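Local atomic coordinates of complement factor H (Mus musculus, PDB entry 2YBY), a protein that regulates the complement system of innate immunity, this fragment comprising its sixth and seventh sushi domains. Residues L2-Y16 and F25-D38. The protein carries 1 engineered substitution. Residues are numbered along the deposited sequence; the frame is centred on the assembly and turned at random.
Sequences LKPCEFPQFKYGRLY and FPVSIGNKYSYKCD
Phe25 is wedged among Phe7, Pro8 and Leu15. Pro8 CD sits over one ring face, 4.0 Å from the Phe25 centroid, a CH-pi contact. Phe7 meets the same ring obliquely, planes inclined at 58°, with Phe25 CD2 at the edge of the Phe7 ring, 3.7 Å from Phe7 CD1. Leu15 and Phe25 approach each other from opposite directions, Leu15 CD1 meeting Phe25 CZ at 4.1 Å. The other methyl of Leu15, CD2, rests on Tyr35 CB. Phe10 aims its edge at the face of Tyr35 in an offset edge-to-face pair, while the Tyr35 hydroxyl is anchored by Pro64 O.

Hydrogen bonds tie the segments at both ends of this apolar patch. Cys5 and Val27 exchange a reciprocal pair as an isolated antiparallel bridge beside the cis peptide before Pro26, and the side-chain hydroxyl Ser28 OG donates to the backbone carbonyl Leu2 O at 2.8 Å. Strands 13-15 and 32-37 pair through Arg14 and Lys36, extended by Tyr16 N to Ser34 O and Asp38 N to Tyr12 O. Lys36, its CG pushed between backbone N and carbonyl carbon (chi1 61°), sets that atom over one face of the Tyr16 ring, toward its rim, in a CH-pi contact.

Arg14 bends at chi2 and chi3, bringing NH2 back to the syn lone pair of Asp38 OD1 at 2.7 Å, with guanidinium and carboxylate nearly coplanar. One water bridges NE to the same OD1 and another links NH2 to OD2.

Strand 50-55 continues the sheet beyond 32-37, and Trp59 packs against Cys5 and Pro8. Disulfides Cys5-Cys54 and Cys37-Cys65, linked first to third and second to fourth, pin opposite ends of the module; this pattern and the short antiparallel strands are characteristic of a sushi (complement control protein) domain.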
loop_
_atom_site.group_PDB
_atom_site.type_symbol
_atom_site.label_atom_id
_atom_site.label_comp_id
_atom_site.label_asym_id
_atom_site.label_seq_id
_atom_site.Cartn_x
_atom_site.Cartn_y
_atom_site.Cartn_z
ATOM N N LEU A 2 -14.423 27.957 0.003
ATOM C CA LEU A 2 -13.498 27.603 -1.062
ATOM C C LEU A 2 -13.642 26.134 -1.384
ATOM O O LEU A 2 -13.796 25.323 -0.452
ATOM C CB LEU A 2 -12.052 27.853 -0.620
ATOM C CG LEU A 2 -11.667 29.281 -0.242
ATOM C CD1 LEU A 2 -10.341 29.312 0.447
ATOM C CD2 LEU A 2 -11.649 30.192 -1.472
ATOM N N LYS A 3 -13.571 25.795 -2.666
ATOM C CA LYS A 3 -13.665 24.423 -3.182
ATOM C C LYS A 3 -12.430 24.153 -4.083
ATOM O O LYS A 3 -12.532 24.163 -5.306
ATOM C CB LYS A 3 -14.973 24.224 -3.945
ATOM C CG LYS A 3 -16.181 24.303 -3.019
ATOM C CD LYS A 3 -17.462 24.019 -3.741
ATOM C CE LYS A 3 -18.623 23.947 -2.780
ATOM N NZ LYS A 3 -19.841 23.413 -3.449
ATOM N N PRO A 4 -11.263 23.923 -3.462
ATOM C CA PRO A 4 -10.031 23.768 -4.251
ATOM C C PRO A 4 -9.688 22.364 -4.729
ATOM O O PRO A 4 -8.745 22.240 -5.503
ATOM C CB PRO A 4 -8.961 24.252 -3.288
ATOM C CG PRO A 4 -9.448 23.846 -1.952
ATOM C CD PRO A 4 -10.971 23.914 -2.012
ATOM N N CYS A 5 -10.387 21.320 -4.239
ATOM C CA CYS A 5 -10.057 19.936 -4.588
ATOM C C CYS A 5 -10.928 19.417 -5.692
ATOM O O CYS A 5 -12.119 19.189 -5.469
ATOM C CB CYS A 5 -10.138 19.039 -3.363
ATOM S SG CYS A 5 -8.859 19.378 -2.143
ATOM N N GLU A 6 -10.340 19.198 -6.860
ATOM C CA GLU A 6 -11.081 18.682 -7.998
ATOM C C GLU A 6 -11.284 17.161 -7.876
ATOM O O GLU A 6 -10.692 16.514 -7.002
ATOM C CB GLU A 6 -10.380 19.053 -9.332
ATOM C CG GLU A 6 -10.320 20.555 -9.613
ATOM C CD GLU A 6 -11.616 21.240 -9.999
ATOM O OE1 GLU A 6 -12.401 20.662 -10.785
ATOM O OE2 GLU A 6 -11.807 22.403 -9.581
ATOM N N PHE A 7 -12.090 16.583 -8.788
ATOM C CA PHE A 7 -12.375 15.147 -8.798
ATOM C C PHE A 7 -11.038 14.376 -8.807
ATOM O O PHE A 7 -10.207 14.633 -9.696
ATOM C CB PHE A 7 -13.254 14.778 -10.016
ATOM C CG PHE A 7 -13.524 13.295 -10.137
ATOM C CD1 PHE A 7 -14.091 12.586 -9.086
ATOM C CD2 PHE A 7 -13.155 12.598 -11.283
ATOM C CE1 PHE A 7 -14.271 11.207 -9.177
ATOM C CE2 PHE A 7 -13.338 11.228 -11.364
ATOM C CZ PHE A 7 -13.893 10.552 -10.319
ATOM N N PRO A 8 -10.753 13.547 -7.777
ATOM C CA PRO A 8 -9.446 12.881 -7.717
ATOM C C PRO A 8 -9.339 11.652 -8.590
ATOM O O PRO A 8 -10.124 10.700 -8.428
ATOM C CB PRO A 8 -9.312 12.520 -6.238
ATOM C CG PRO A 8 -10.671 12.311 -5.769
ATOM C CD PRO A 8 -11.574 13.206 -6.598
ATOM N N GLN A 9 -8.369 11.669 -9.523
ATOM C CA GLN A 9 -8.085 10.521 -10.400
ATOM C C GLN A 9 -6.620 10.149 -10.245
ATOM O O GLN A 9 -5.769 11.003 -10.411
ATOM C CB GLN A 9 -8.405 10.846 -11.831
ATOM C CG GLN A 9 -9.857 11.253 -11.967
ATOM C CD GLN A 9 -10.286 11.382 -13.399
ATOM O OE1 GLN A 9 -10.636 10.400 -14.044
ATOM N NE2 GLN A 9 -10.256 12.597 -13.915
ATOM N N PHE A 10 -6.324 8.897 -9.846
ATOM C CA PHE A 10 -4.956 8.479 -9.534
ATOM C C PHE A 10 -4.723 7.042 -9.998
ATOM O O PHE A 10 -5.688 6.387 -10.365
ATOM C CB PHE A 10 -4.714 8.598 -8.018
ATOM C CG PHE A 10 -5.792 8.021 -7.127
ATOM C CD1 PHE A 10 -6.912 8.778 -6.775
ATOM C CD2 PHE A 10 -5.741 6.706 -6.716
ATOM C CE1 PHE A 10 -7.893 8.246 -5.935
ATOM C CE2 PHE A 10 -6.751 6.160 -5.924
ATOM C CZ PHE A 10 -7.827 6.932 -5.546
ATOM N N LYS A 11 -3.465 6.578 -10.049
ATOM C CA LYS A 11 -3.184 5.225 -10.513
ATOM C C LYS A 11 -3.466 4.173 -9.479
ATOM O O LYS A 11 -3.348 4.405 -8.272
ATOM C CB LYS A 11 -1.716 5.064 -10.960
ATOM C CG LYS A 11 -1.352 5.869 -12.193
ATOM C CD LYS A 11 -0.063 5.354 -12.847
ATOM C CE LYS A 11 -0.307 4.324 -13.919
ATOM N NZ LYS A 11 0.969 3.908 -14.556
ATOM N N TYR A 12 -3.789 2.992 -9.963
ATOM C CA TYR A 12 -3.967 1.791 -9.205
ATOM C C TYR A 12 -5.066 1.787 -8.149
ATOM O O TYR A 12 -5.022 0.995 -7.211
ATOM C CB TYR A 12 -2.641 1.371 -8.584
ATOM C CG TYR A 12 -1.476 1.421 -9.543
ATOM C CD1 TYR A 12 -1.495 0.697 -10.730
ATOM C CD2 TYR A 12 -0.349 2.175 -9.258
ATOM C CE1 TYR A 12 -0.398 0.700 -11.593
ATOM C CE2 TYR A 12 0.748 2.194 -10.116
ATOM C CZ TYR A 12 0.703 1.484 -11.303
ATOM O OH TYR A 12 1.780 1.483 -12.167
ATOM N N GLY A 13 -6.068 2.604 -8.347
ATOM C CA GLY A 13 -7.220 2.615 -7.474
ATOM C C GLY A 13 -8.187 3.723 -7.819
ATOM O O GLY A 13 -7.972 4.512 -8.756
ATOM N N ARG A 14 -9.238 3.785 -6.993
ATOM C CA ARG A 14 -10.300 4.771 -7.211
ATOM C C ARG A 14 -11.153 4.997 -5.999
ATOM O O ARG A 14 -11.274 4.140 -5.152
ATOM C CB ARG A 14 -11.234 4.301 -8.352
ATOM C CG ARG A 14 -11.740 2.893 -8.059
ATOM C CD ARG A 14 -11.830 2.003 -9.261
ATOM N NE ARG A 14 -10.551 1.381 -9.630
ATOM C CZ ARG A 14 -9.691 1.821 -10.556
ATOM N NH1 ARG A 14 -9.934 2.943 -11.230
ATOM N NH2 ARG A 14 -8.574 1.146 -10.804
ATOM N N LEU A 15 -11.817 6.135 -5.955
ATOM C CA LEU A 15 -12.839 6.365 -4.951
ATOM C C LEU A 15 -13.956 5.333 -5.102
ATOM O O LEU A 15 -14.310 4.909 -6.227
ATOM C CB LEU A 15 -13.520 7.738 -5.169
ATOM C CG LEU A 15 -12.703 9.007 -4.992
ATOM C CD1 LEU A 15 -13.607 10.223 -4.790
ATOM C CD2 LEU A 15 -11.737 8.903 -3.895
ATOM N N TYR A 16 -14.581 4.991 -3.971
ATOM C CA TYR A 16 -15.823 4.251 -3.997
ATOM C C TYR A 16 -16.889 5.260 -4.471
ATOM O O TYR A 16 -16.738 6.470 -4.294
ATOM C CB TYR A 16 -16.232 3.758 -2.614
ATOM C CG TYR A 16 -15.463 2.557 -2.107
ATOM C CD1 TYR A 16 -15.915 1.262 -2.344
ATOM C CD2 TYR A 16 -14.335 2.712 -1.312
ATOM C CE1 TYR A 16 -15.215 0.157 -1.869
ATOM C CE2 TYR A 16 -13.662 1.617 -0.786
ATOM C CZ TYR A 16 -14.130 0.341 -1.028
ATOM O OH TYR A 16 -13.428 -0.729 -0.503
ATOM N N PHE A 25 -17.779 17.450 -7.248
ATOM C CA PHE A 25 -16.479 18.114 -7.271
ATOM C C PHE A 25 -16.507 19.403 -8.093
ATOM O O PHE A 25 -17.258 19.489 -9.063
ATOM C CB PHE A 25 -15.394 17.130 -7.773
ATOM C CG PHE A 25 -15.163 16.036 -6.759
ATOM C CD1 PHE A 25 -14.305 16.231 -5.698
ATOM C CD2 PHE A 25 -15.905 14.871 -6.788
ATOM C CE1 PHE A 25 -14.142 15.252 -4.724
ATOM C CE2 PHE A 25 -15.744 13.899 -5.802
ATOM C CZ PHE A 25 -14.912 14.131 -4.737
ATOM N N PRO A 26 -15.694 20.423 -7.747
ATOM C CA PRO A 26 -14.750 20.469 -6.621
ATOM C C PRO A 26 -15.373 20.539 -5.229
ATOM O O PRO A 26 -16.552 20.859 -5.065
ATOM C CB PRO A 26 -13.890 21.684 -6.949
ATOM C CG PRO A 26 -14.851 22.616 -7.645
ATOM C CD PRO A 26 -15.680 21.691 -8.514
ATOM N N VAL A 27 -14.562 20.205 -4.208
ATOM C CA VAL A 27 -15.020 20.147 -2.825
ATOM C C VAL A 27 -14.083 20.939 -1.913
ATOM O O VAL A 27 -12.939 21.250 -2.312
ATOM C CB VAL A 27 -15.156 18.674 -2.320
ATOM C CG1 VAL A 27 -16.195 17.908 -3.126
ATOM C CG2 VAL A 27 -13.814 17.959 -2.345
ATOM N N SER A 28 -14.539 21.216 -0.684
ATOM C CA SER A 28 -13.788 21.997 0.308
ATOM C C SER A 28 -12.775 21.229 1.108
ATOM O O SER A 28 -12.895 20.006 1.260
ATOM C CB SER A 28 -14.750 22.694 1.262
ATOM O OG SER A 28 -15.663 23.499 0.532
ATOM N N ILE A 29 -11.822 21.959 1.707
ATOM C CA ILE A 29 -10.787 21.408 2.579
ATOM C C ILE A 29 -11.488 20.802 3.786
ATOM O O ILE A 29 -12.446 21.378 4.309
ATOM C CB ILE A 29 -9.721 22.467 2.965
ATOM C CG1 ILE A 29 -8.784 22.748 1.766
ATOM C CG2 ILE A 29 -8.879 22.022 4.210
ATOM C CD1 ILE A 29 -8.033 24.146 1.852
ATOM N N GLY A 30 -11.045 19.616 4.192
ATOM C CA GLY A 30 -11.657 18.890 5.293
ATOM C C GLY A 30 -12.502 17.721 4.825
ATOM O O GLY A 30 -12.691 16.771 5.585
ATOM N N ASN A 31 -13.027 17.749 3.583
ATOM C CA ASN A 31 -13.843 16.639 3.078
ATOM C C ASN A 31 -12.930 15.433 2.862
ATOM O O ASN A 31 -11.764 15.583 2.523
ATOM C CB ASN A 31 -14.516 16.978 1.764
ATOM C CG ASN A 31 -15.755 17.814 1.931
ATOM O OD1 ASN A 31 -15.688 19.011 2.225
ATOM N ND2 ASN A 31 -16.915 17.199 1.773
ATOM N N LYS A 32 -13.474 14.246 3.010
ATOM C CA LYS A 32 -12.702 13.026 2.779
ATOM C C LYS A 32 -13.568 12.021 2.100
ATOM O O LYS A 32 -14.793 12.063 2.229
ATOM C CB LYS A 32 -12.104 12.480 4.070
ATOM C CG LYS A 32 -13.135 12.009 5.080
ATOM C CD LYS A 32 -12.471 11.574 6.387
ATOM C CE LYS A 32 -13.409 10.886 7.341
ATOM N NZ LYS A 32 -14.536 11.749 7.824
ATOM N N TYR A 33 -12.940 11.106 1.336
ATOM C CA TYR A 33 -13.690 10.130 0.559
ATOM C C TYR A 33 -13.024 8.786 0.637
ATOM O O TYR A 33 -11.822 8.725 0.484
ATOM C CB TYR A 33 -13.768 10.583 -0.912
ATOM C CG TYR A 33 -14.531 11.878 -1.053
ATOM C CD1 TYR A 33 -15.916 11.883 -1.059
ATOM C CD2 TYR A 33 -13.887 13.103 -0.930
ATOM C CE1 TYR A 33 -16.640 13.072 -1.070
ATOM C CE2 TYR A 33 -14.603 14.300 -0.907
ATOM C CZ TYR A 33 -15.982 14.274 -0.990
ATOM O OH TYR A 33 -16.742 15.412 -0.910
ATOM N N SER A 34 -13.800 7.696 0.853
ATOM C CA SER A 34 -13.213 6.380 0.920
ATOM C C SER A 34 -12.750 5.948 -0.458
ATOM O O SER A 34 -13.384 6.287 -1.467
ATOM C CB SER A 34 -14.237 5.393 1.488
ATOM O OG SER A 34 -15.403 5.352 0.692
ATOM N N TYR A 35 -11.654 5.182 -0.520
ATOM C CA TYR A 35 -11.134 4.663 -1.774
ATOM C C TYR A 35 -10.537 3.300 -1.556
ATOM O O TYR A 35 -10.230 2.912 -0.427
ATOM C CB TYR A 35 -10.110 5.618 -2.429
ATOM C CG TYR A 35 -8.752 5.653 -1.759
ATOM C CD1 TYR A 35 -8.500 6.514 -0.710
ATOM C CD2 TYR A 35 -7.707 4.850 -2.212
ATOM C CE1 TYR A 35 -7.240 6.583 -0.113
ATOM C CE2 TYR A 35 -6.460 4.872 -1.594
ATOM C CZ TYR A 35 -6.219 5.770 -0.563
ATOM O OH TYR A 35 -4.988 5.868 0.045
ATOM N N LYS A 36 -10.347 2.593 -2.639
ATOM C CA LYS A 36 -9.749 1.262 -2.614
ATOM C C LYS A 36 -8.704 1.199 -3.715
ATOM O O LYS A 36 -8.648 2.082 -4.584
ATOM C CB LYS A 36 -10.830 0.179 -2.805
ATOM C CG LYS A 36 -11.549 0.288 -4.132
ATOM C CD LYS A 36 -12.594 -0.806 -4.351
ATOM C CE LYS A 36 -13.311 -0.621 -5.674
ATOM N NZ LYS A 36 -14.131 -1.810 -6.035
ATOM N N CYS A 37 -7.864 0.197 -3.649
ATOM C CA CYS A 37 -6.805 0.006 -4.619
ATOM C C CYS A 37 -7.006 -1.281 -5.392
ATOM O O CYS A 37 -7.582 -2.239 -4.901
ATOM C CB CYS A 37 -5.443 0.026 -3.936
ATOM S SG CYS A 37 -5.113 1.542 -3.013
ATOM N N ASP A 38 -6.376 -1.335 -6.570
ATOM C CA ASP A 38 -6.377 -2.522 -7.412
ATOM C C ASP A 38 -5.695 -3.706 -6.693
ATOM O O ASP A 38 -4.812 -3.504 -5.865
ATOM C CB ASP A 38 -5.560 -2.263 -8.689
ATOM C CG ASP A 38 -6.037 -1.137 -9.589
ATOM O OD1 ASP A 38 -7.066 -0.520 -9.274
ATOM O OD2 ASP A 38 -5.351 -0.850 -10.576
HETATM O O HOH W 1 -11.803 24.757 1.427
HETATM O O HOH W 2 -19.026 20.419 -3.355
HETATM O O HOH W 3 -5.999 0.560 -12.644
HETATM O O HOH W 4 -9.407 -0.449 -7.673
HETATM O O HOH W 5 -15.773 7.553 -1.960
#